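Local coordinates for iron-regulated ABC transporter siderophore-binding protein SirA (Staphylococcus aureus subsp. aureus, PDB 3MWF) that binds the siderophore staphyloferrin B with its iron and probably hands it to an ABC transporter for uptake into the cell, at residues A[144-148]-A[187-191]; A[37-41]-A[127-133]; A[42-47]-A[65-71]. One frame throughout, in Å; residues are numbered along the deposited sequence.

Contact 1: A[144-148]-A[187-191]; sequences VAAFQ and DLGFK
A leucine where one helix gives way to a loop, wedged against the flank of another helix, is the principle here. Residues 144-148 form one helical turn, closed by Gln-148 N to Val-144 O at 3.0 Å; 187-191 is the end of a helix and the loop that follows. Val-144 and Leu-188 bring their CA atoms within 5.6 Å. Leu-188 (mt) is the centre: its CD2 lies 3.7 Å from Phe-147 CB and 3.9 Å from Val-144 CG2, while its CD1 sits over one face of the Phe-147 ring. Phe-147, chi1 t, also meets Phe-190 rim to rim, CE2 to CE2 at 3.6 Å, with centroids 5.9 Å apart and planes at 40°. Val-144, again t, sets CG1 3.3 Å from Asp-187 O. Ile-284 and Leu-287 of helix 277-290 extend the apolar cluster. Gly-189, at phi 95°, turns the chain out of its helix, where a CB would strike the preceding carbonyl; this is a Schellman motif, docking the end of helix 179-187 on the long helix 130-155.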
loop_
_atom_site.group_PDB
_atom_site.type_symbol
_atom_site.label_atom_id
_atom_site.label_comp_id
_atom_site.label_asym_id
_atom_site.label_seq_id
_atom_site.Cartn_x
_atom_site.Cartn_y
_atom_site.Cartn_z
ATOM N N VAL A 144 -12.786 -2.921 9.938
ATOM C CA VAL A 144 -11.754 -3.587 10.738
ATOM C C VAL A 144 -12.381 -4.220 11.991
ATOM O O VAL A 144 -12.181 -5.411 12.239
ATOM C CB VAL A 144 -10.620 -2.611 11.131
ATOM C CG1 VAL A 144 -9.710 -3.225 12.197
ATOM C CG2 VAL A 144 -9.796 -2.293 9.893
ATOM N N ALA A 145 -13.159 -3.437 12.728
ATOM C CA ALA A 145 -13.842 -3.951 13.943
ATOM C C ALA A 145 -14.710 -5.174 13.639
ATOM O O ALA A 145 -14.660 -6.178 14.369
ATOM C CB ALA A 145 -14.666 -2.835 14.632
ATOM N N ALA A 146 -15.496 -5.103 12.566
ATOM C CA ALA A 146 -16.316 -6.237 12.131
ATOM C C ALA A 146 -15.482 -7.444 11.743
ATOM O O ALA A 146 -15.846 -8.577 12.036
ATOM C CB ALA A 146 -17.224 -5.832 10.950
ATOM N N PHE A 147 -14.347 -7.211 11.071
ATOM C CA PHE A 147 -13.501 -8.326 10.715
ATOM C C PHE A 147 -12.960 -9.058 11.953
ATOM O O PHE A 147 -12.919 -10.297 11.987
ATOM C CB PHE A 147 -12.316 -7.901 9.832
ATOM C CG PHE A 147 -11.433 -9.071 9.450
ATOM C CD1 PHE A 147 -11.714 -9.831 8.314
ATOM C CD2 PHE A 147 -10.354 -9.452 10.271
ATOM C CE1 PHE A 147 -10.935 -10.925 7.973
ATOM C CE2 PHE A 147 -9.570 -10.566 9.935
ATOM C CZ PHE A 147 -9.853 -11.297 8.795
ATOM N N GLN A 148 -12.515 -8.286 12.932
ATOM C CA GLN A 148 -11.988 -8.857 14.186
ATOM C C GLN A 148 -13.053 -9.724 14.876
ATOM O O GLN A 148 -12.754 -10.843 15.302
ATOM C CB GLN A 148 -11.509 -7.751 15.109
ATOM C CG GLN A 148 -10.212 -7.109 14.574
ATOM C CD GLN A 148 -9.498 -6.283 15.590
ATOM O OE1 GLN A 148 -8.871 -5.271 15.260
ATOM N NE2 GLN A 148 -9.569 -6.704 16.846
ATOM N N ASP A 187 -3.747 -4.117 11.774
ATOM C CA ASP A 187 -5.011 -3.497 12.181
ATOM C C ASP A 187 -6.089 -4.542 12.449
ATOM O O ASP A 187 -6.893 -4.408 13.388
ATOM C CB ASP A 187 -5.527 -2.560 11.074
ATOM C CG ASP A 187 -4.786 -1.234 11.002
ATOM O OD1 ASP A 187 -4.014 -0.863 11.914
ATOM O OD2 ASP A 187 -5.014 -0.519 10.015
ATOM N N LEU A 188 -6.112 -5.566 11.617
ATOM C CA LEU A 188 -7.130 -6.614 11.675
ATOM C C LEU A 188 -6.931 -7.592 12.835
ATOM O O LEU A 188 -7.756 -8.468 13.057
ATOM C CB LEU A 188 -7.159 -7.361 10.350
ATOM C CG LEU A 188 -7.605 -6.483 9.189
ATOM C CD1 LEU A 188 -7.397 -7.246 7.917
ATOM C CD2 LEU A 188 -9.119 -6.055 9.356
ATOM N N GLY A 189 -5.819 -7.440 13.546
ATOM C CA GLY A 189 -5.507 -8.277 14.712
ATOM C C GLY A 189 -4.632 -9.488 14.506
ATOM O O GLY A 189 -4.400 -10.253 15.453
ATOM N N PHE A 190 -4.135 -9.688 13.282
ATOM C CA PHE A 190 -3.179 -10.743 13.019
ATOM C C PHE A 190 -1.893 -10.381 13.719
ATOM O O PHE A 190 -1.575 -9.206 13.829
ATOM C CB PHE A 190 -2.903 -10.870 11.516
ATOM C CG PHE A 190 -4.059 -11.486 10.741
ATOM C CD1 PHE A 190 -4.208 -12.875 10.677
ATOM C CD2 PHE A 190 -4.969 -10.669 10.072
ATOM C CE1 PHE A 190 -5.250 -13.453 9.953
ATOM C CE2 PHE A 190 -6.060 -11.247 9.344
ATOM C CZ PHE A 190 -6.193 -12.615 9.292
ATOM N N LYS A 191 -1.159 -11.397 14.158
ATOM C CA LYS A 191 0.143 -11.189 14.807
ATOM C C LYS A 191 1.259 -11.777 13.957
ATOM O O LYS A 191 1.016 -12.356 12.891
ATOM C CB LYS A 191 0.151 -11.822 16.208
ATOM C CG LYS A 191 -0.908 -11.265 17.116
ATOM C CD LYS A 191 -0.814 -9.775 17.296
ATOM C CE LYS A 191 -1.991 -9.212 18.132
ATOM N NZ LYS A 191 -1.943 -7.733 18.233
#

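Contact 2: A[37-41]-A[127-133]; sequences SLGVK and LGKEKEA
Both segments turn at a helix C-terminus. In 37-41 the helix 29-37 runs out through Leu-38 (phi/psi -89/3°) into Gly-39 at 84/18°, after which Val-40 and Lys-41 are extended. In 127-133 Leu-127 (-93/-3°) leads to Gly-128 at 60/42°, Lys-129 takes the N-cap position at -124/41°, and a new helix starts at Glu-130, its first turn tied by Ala-133 N to Lys-129 O at 2.9 Å. The CA atoms come closest at Leu-38 and Glu-132, 6.2 Å, and next at Val-40 and Leu-127, 8.4 Å. Helices often end at a glycine with positive phi, as in the Schellman motif, and each glycine here closes one; the second turn delivers the chain into helix 130-155, the long helix that spans the two lobes in binding proteins of this class. Between the turns the contact is apolar. Leu-38 (mt) points toward the other segment, with CD1 4.1 Å from Leu-127 CD1 and CD2 4.0 Å from Ala-133 CB, 3.6 Å from Ala-133 N and 3.9 Å from Glu-132 CB. Met-123 and Leu-136 also touch Leu-38. Val-40, chi1 t, places CG2 4.1 Å from CD1 of Leu-127, itself mt, and 4.0 Å from Lys-129 CE. The aliphatic chain of Lys-129 lies along the turn, its CD 3.8 Å from Leu-38 O.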
loop_
_atom_site.group_PDB
_atom_site.type_symbol
_atom_site.label_atom_id
_atom_site.label_comp_id
_atom_site.label_asym_id
_atom_site.label_seq_id
_atom_site.Cartn_x
_atom_site.Cartn_y
_atom_site.Cartn_z
ATOM N N SER A 37 -11.023 9.083 -3.788
ATOM C CA SER A 37 -11.877 8.712 -2.658
ATOM C C SER A 37 -12.497 9.927 -1.953
ATOM O O SER A 37 -13.619 9.850 -1.394
ATOM C CB SER A 37 -11.049 7.890 -1.664
ATOM O OG SER A 37 -10.702 6.629 -2.232
ATOM N N LEU A 38 -11.762 11.034 -1.975
ATOM C CA LEU A 38 -12.204 12.293 -1.367
ATOM C C LEU A 38 -13.020 13.164 -2.341
ATOM O O LEU A 38 -13.412 14.289 -1.991
ATOM C CB LEU A 38 -11.002 13.070 -0.828
ATOM C CG LEU A 38 -10.300 12.466 0.395
ATOM C CD1 LEU A 38 -9.011 13.188 0.658
ATOM C CD2 LEU A 38 -11.187 12.523 1.637
ATOM N N GLY A 39 -13.255 12.650 -3.546
ATOM C CA GLY A 39 -14.085 13.324 -4.564
ATOM C C GLY A 39 -13.346 14.362 -5.392
ATOM O O GLY A 39 -13.979 15.233 -6.014
ATOM N N VAL A 40 -12.015 14.290 -5.393
ATOM C CA VAL A 40 -11.176 15.216 -6.146
ATOM C C VAL A 40 -10.365 14.485 -7.218
ATOM O O VAL A 40 -9.379 13.812 -6.892
ATOM C CB VAL A 40 -10.204 15.988 -5.202
ATOM C CG1 VAL A 40 -9.385 17.015 -5.977
ATOM C CG2 VAL A 40 -10.949 16.662 -4.069
ATOM N N LYS A 41 -10.761 14.613 -8.487
ATOM C CA LYS A 41 -10.010 14.002 -9.590
ATOM C C LYS A 41 -8.719 14.782 -9.861
ATOM O O LYS A 41 -8.776 15.951 -10.244
ATOM C CB LYS A 41 -10.852 13.935 -10.876
ATOM C CG LYS A 41 -12.179 13.176 -10.755
ATOM C CD LYS A 41 -13.356 14.136 -10.550
ATOM C CE LYS A 41 -14.701 13.442 -10.745
ATOM N NZ LYS A 41 -14.814 12.852 -12.120
ATOM N N LEU A 127 -6.887 19.522 1.188
ATOM C CA LEU A 127 -7.958 19.716 0.197
ATOM C C LEU A 127 -9.212 20.404 0.739
ATOM O O LEU A 127 -10.147 20.676 -0.037
ATOM C CB LEU A 127 -8.362 18.378 -0.440
ATOM C CG LEU A 127 -7.337 17.737 -1.379
ATOM C CD1 LEU A 127 -7.715 16.281 -1.639
ATOM C CD2 LEU A 127 -7.316 18.506 -2.673
ATOM N N GLY A 128 -9.219 20.681 2.042
ATOM C CA GLY A 128 -10.416 21.127 2.768
ATOM C C GLY A 128 -11.518 20.082 2.686
ATOM O O GLY A 128 -12.690 20.409 2.449
ATOM N N LYS A 129 -11.133 18.817 2.842
ATOM C CA LYS A 129 -12.072 17.699 2.847
ATOM C C LYS A 129 -11.922 16.888 4.145
ATOM O O LYS A 129 -11.980 15.646 4.135
ATOM C CB LYS A 129 -11.841 16.797 1.629
ATOM C CG LYS A 129 -12.073 17.457 0.277
ATOM C CD LYS A 129 -13.537 17.592 -0.079
ATOM C CE LYS A 129 -13.672 18.133 -1.484
ATOM N NZ LYS A 129 -15.071 18.534 -1.767
ATOM N N GLU A 130 -11.747 17.595 5.260
ATOM C CA GLU A 130 -11.516 16.956 6.558
ATOM C C GLU A 130 -12.656 16.057 7.009
ATOM O O GLU A 130 -12.414 14.944 7.490
ATOM C CB GLU A 130 -11.208 17.994 7.637
ATOM C CG GLU A 130 -9.797 18.540 7.529
ATOM C CD GLU A 130 -9.465 19.540 8.608
ATOM O OE1 GLU A 130 -9.611 19.201 9.802
ATOM O OE2 GLU A 130 -9.045 20.667 8.261
ATOM N N LYS A 131 -13.893 16.527 6.825
ATOM C CA LYS A 131 -15.063 15.739 7.196
ATOM C C LYS A 131 -15.159 14.485 6.316
ATOM O O LYS A 131 -15.456 13.399 6.810
ATOM C CB LYS A 131 -16.344 16.598 7.108
ATOM C CG LYS A 131 -17.680 15.853 7.245
ATOM C CD LYS A 131 -17.921 15.301 8.645
ATOM C CE LYS A 131 -19.412 15.335 9.018
ATOM N NZ LYS A 131 -20.305 14.861 7.920
ATOM N N GLU A 132 -14.900 14.635 5.021
ATOM C CA GLU A 132 -14.901 13.486 4.102
ATOM C C GLU A 132 -13.843 12.452 4.520
ATOM O O GLU A 132 -14.119 11.259 4.559
ATOM C CB GLU A 132 -14.647 13.937 2.661
ATOM C CG GLU A 132 -15.815 14.723 2.021
ATOM C CD GLU A 132 -15.884 16.196 2.432
ATOM O OE1 GLU A 132 -15.072 16.686 3.253
ATOM O OE2 GLU A 132 -16.794 16.890 1.930
ATOM N N ALA A 133 -12.652 12.941 4.861
ATOM C CA ALA A 133 -11.540 12.074 5.290
ATOM C C ALA A 133 -11.882 11.311 6.566
ATOM O O ALA A 133 -11.644 10.092 6.681
ATOM C CB ALA A 133 -10.267 12.895 5.483
#

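Contact 3: A[42-47]-A[65-71]; sequences PVGAVE and TKIVGQE
Parallel strands pair by alternating bonds, and residues 42-47 with 65-71 give a short example. The CA register runs Val-43 to Thr-65 (4.8 Å), Gly-44 to Lys-66 (4.5 Å), Ala-45 to Ile-67 (5.2 Å) and Val-46 to Val-68 (5.2 Å), then slips by one to Glu-47 and Gln-70 (5.5 Å). Backbone hydrogen bonds join Lys-66 N to Val-43 O at 3.0 Å, Ala-45 N to Lys-66 O at 2.9 Å, Val-68 N to Ala-45 O at 2.9 Å and Glu-47 N to Gly-69 O at 2.9 Å. The slip falls where Val-68 (-101/12°) and Gly-69 (119/-166°) interrupt strand 66-70. CA-H...O contacts add Gly-44 CA to Lys-66 O, 3.1 Å, and Ile-67 CA to Ala-45 O, 3.3 Å. In the N-terminal lobe's mixed sheet, Gly-44 and Val-46 also bond to Thr-26 of parallel strand 24-26. Thr-65 (m) donates from OG1 to Pro-42 O at 2.8 Å. Val-46 CG1 and Val-68 CG2 make an apolar pair (4.1 Å); Ala-45 CB to Thr-65 CG2 and Glu-47 CB to Ile-67 CG2, both 3.8 Å, are van der Waals contacts. A water bridges Glu-47 O (2.8 Å) and Glu-71 N (2.7 Å). Glu-47 OE2 lies 3.0 Å from Gln-70 CG and salt-bridges Lys-52; the Glu-71 side chain, about 6 Å from the bound siderophore, pairs with pocket residue Arg-93.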
loop_
_atom_site.group_PDB
_atom_site.type_symbol
_atom_site.label_atom_id
_atom_site.label_comp_id
_atom_site.label_asym_id
_atom_site.label_seq_id
_atom_site.Cartn_x
_atom_site.Cartn_y
_atom_site.Cartn_z
ATOM N N PRO A 42 -7.547 14.138 -9.670
ATOM C CA PRO A 42 -6.282 14.822 -9.906
ATOM C C PRO A 42 -6.153 15.305 -11.354
ATOM O O PRO A 42 -6.611 14.633 -12.276
ATOM C CB PRO A 42 -5.221 13.745 -9.599
ATOM C CG PRO A 42 -5.906 12.776 -8.711
ATOM C CD PRO A 42 -7.339 12.744 -9.229
ATOM N N VAL A 43 -5.554 16.475 -11.545
ATOM C CA VAL A 43 -5.252 16.927 -12.895
ATOM C C VAL A 43 -4.051 16.187 -13.475
ATOM O O VAL A 43 -3.884 16.099 -14.700
ATOM C CB VAL A 43 -5.124 18.469 -13.003
ATOM C CG1 VAL A 43 -6.453 19.108 -12.560
ATOM C CG2 VAL A 43 -3.925 19.004 -12.193
ATOM N N GLY A 44 -3.216 15.651 -12.574
ATOM C CA GLY A 44 -2.024 14.901 -12.949
ATOM C C GLY A 44 -1.744 13.813 -11.920
ATOM O O GLY A 44 -2.031 13.982 -10.752
ATOM N N ALA A 45 -1.189 12.701 -12.381
ATOM C CA ALA A 45 -0.855 11.561 -11.497
ATOM C C ALA A 45 0.331 10.827 -12.039
ATOM O O ALA A 45 0.556 10.785 -13.247
ATOM C CB ALA A 45 -2.028 10.611 -11.358
ATOM N N VAL A 46 1.103 10.198 -11.152
ATOM C CA VAL A 46 2.116 9.283 -11.641
ATOM C C VAL A 46 1.441 8.044 -12.275
ATOM O O VAL A 46 0.307 7.698 -11.939
ATOM C CB VAL A 46 3.115 8.854 -10.533
ATOM C CG1 VAL A 46 4.071 10.062 -10.180
ATOM C CG2 VAL A 46 2.388 8.271 -9.290
ATOM N N GLU A 47 2.130 7.440 -13.233
ATOM C CA GLU A 47 1.592 6.235 -13.886
ATOM C C GLU A 47 1.450 5.091 -12.874
ATOM O O GLU A 47 2.192 5.023 -11.899
ATOM C CB GLU A 47 2.477 5.818 -15.055
ATOM C CG GLU A 47 3.734 5.113 -14.690
ATOM C CD GLU A 47 4.626 4.846 -15.877
ATOM O OE1 GLU A 47 4.367 5.410 -16.959
ATOM O OE2 GLU A 47 5.612 4.107 -15.696
ATOM N N THR A 65 -7.081 12.901 -16.530
ATOM C CA THR A 65 -5.887 13.038 -15.686
ATOM C C THR A 65 -4.641 12.808 -16.533
ATOM O O THR A 65 -4.509 11.790 -17.216
ATOM C CB THR A 65 -5.898 12.042 -14.487
ATOM O OG1 THR A 65 -7.054 12.273 -13.679
ATOM C CG2 THR A 65 -4.611 12.188 -13.640
ATOM N N LYS A 66 -3.710 13.757 -16.506
ATOM C CA LYS A 66 -2.503 13.658 -17.276
ATOM C C LYS A 66 -1.477 12.845 -16.490
ATOM O O LYS A 66 -1.343 13.005 -15.271
ATOM C CB LYS A 66 -1.963 15.066 -17.578
ATOM C CG LYS A 66 -0.495 15.161 -17.961
ATOM C CD LYS A 66 -0.298 14.874 -19.451
ATOM C CE LYS A 66 1.168 14.755 -19.789
ATOM N NZ LYS A 66 1.293 14.616 -21.269
ATOM N N ILE A 67 -0.741 12.008 -17.197
ATOM C CA ILE A 67 0.314 11.206 -16.557
ATOM C C ILE A 67 1.576 12.051 -16.488
ATOM O O ILE A 67 2.043 12.560 -17.511
ATOM C CB ILE A 67 0.540 9.853 -17.300
ATOM C CG1 ILE A 67 -0.740 9.013 -17.264
ATOM C CG2 ILE A 67 1.764 9.123 -16.732
ATOM C CD1 ILE A 67 -1.221 8.646 -15.876
ATOM N N VAL A 68 2.132 12.208 -15.286
ATOM C CA VAL A 68 3.331 13.010 -15.128
ATOM C C VAL A 68 4.619 12.198 -15.017
ATOM O O VAL A 68 5.667 12.759 -14.701
ATOM C CB VAL A 68 3.204 14.019 -13.966
ATOM C CG1 VAL A 68 1.997 14.911 -14.198
ATOM C CG2 VAL A 68 3.064 13.270 -12.608
ATOM N N GLY A 69 4.567 10.904 -15.316
ATOM C CA GLY A 69 5.777 10.090 -15.327
ATOM C C GLY A 69 5.736 8.954 -14.316
ATOM O O GLY A 69 4.688 8.651 -13.758
ATOM N N GLN A 70 6.895 8.361 -14.069
ATOM C CA GLN A 70 7.018 7.163 -13.233
ATOM C C GLN A 70 7.235 7.556 -11.776
ATOM O O GLN A 70 7.972 8.499 -11.470
ATOM C CB GLN A 70 8.163 6.273 -13.727
ATOM C CG GLN A 70 8.007 5.846 -15.191
ATOM C CD GLN A 70 9.027 4.805 -15.656
ATOM O OE1 GLN A 70 8.846 4.177 -16.702
ATOM N NE2 GLN A 70 10.106 4.635 -14.896
ATOM N N GLU A 71 6.594 6.828 -10.871
ATOM C CA GLU A 71 6.680 7.169 -9.445
ATOM C C GLU A 71 8.107 7.364 -8.886
ATOM O O GLU A 71 8.321 8.243 -8.068
ATOM C CB GLU A 71 5.854 6.181 -8.615
ATOM C CG GLU A 71 5.830 6.531 -7.109
ATOM C CD GLU A 71 4.806 5.745 -6.334
ATOM O OE1 GLU A 71 3.656 5.574 -6.833
ATOM O OE2 GLU A 71 5.162 5.363 -5.182
HETATM O O HOH W 1 4.961 4.752 -11.477
#

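Following the chain from the N terminus, residues 37-41 leave helix 29-37 and run straight into 42-47. Contact 3 closes first, when 65-71 returns alongside 42-47 after a loop without helix or strand. Contact 2 closes later, once the chain has completed helix 116-127, so contact 3 is nested inside its loop; their centres are about 19 Å apart. Contact 1 follows in series. Contacts 1 and 2, about 26 Å apart between centres, share helix 130-155: near its start it meets the turn after helix 29-37 of the N-terminal lobe, and further along the end of helix 179-187. Contacts 1 and 3 lie on opposite sides of the chain's centre.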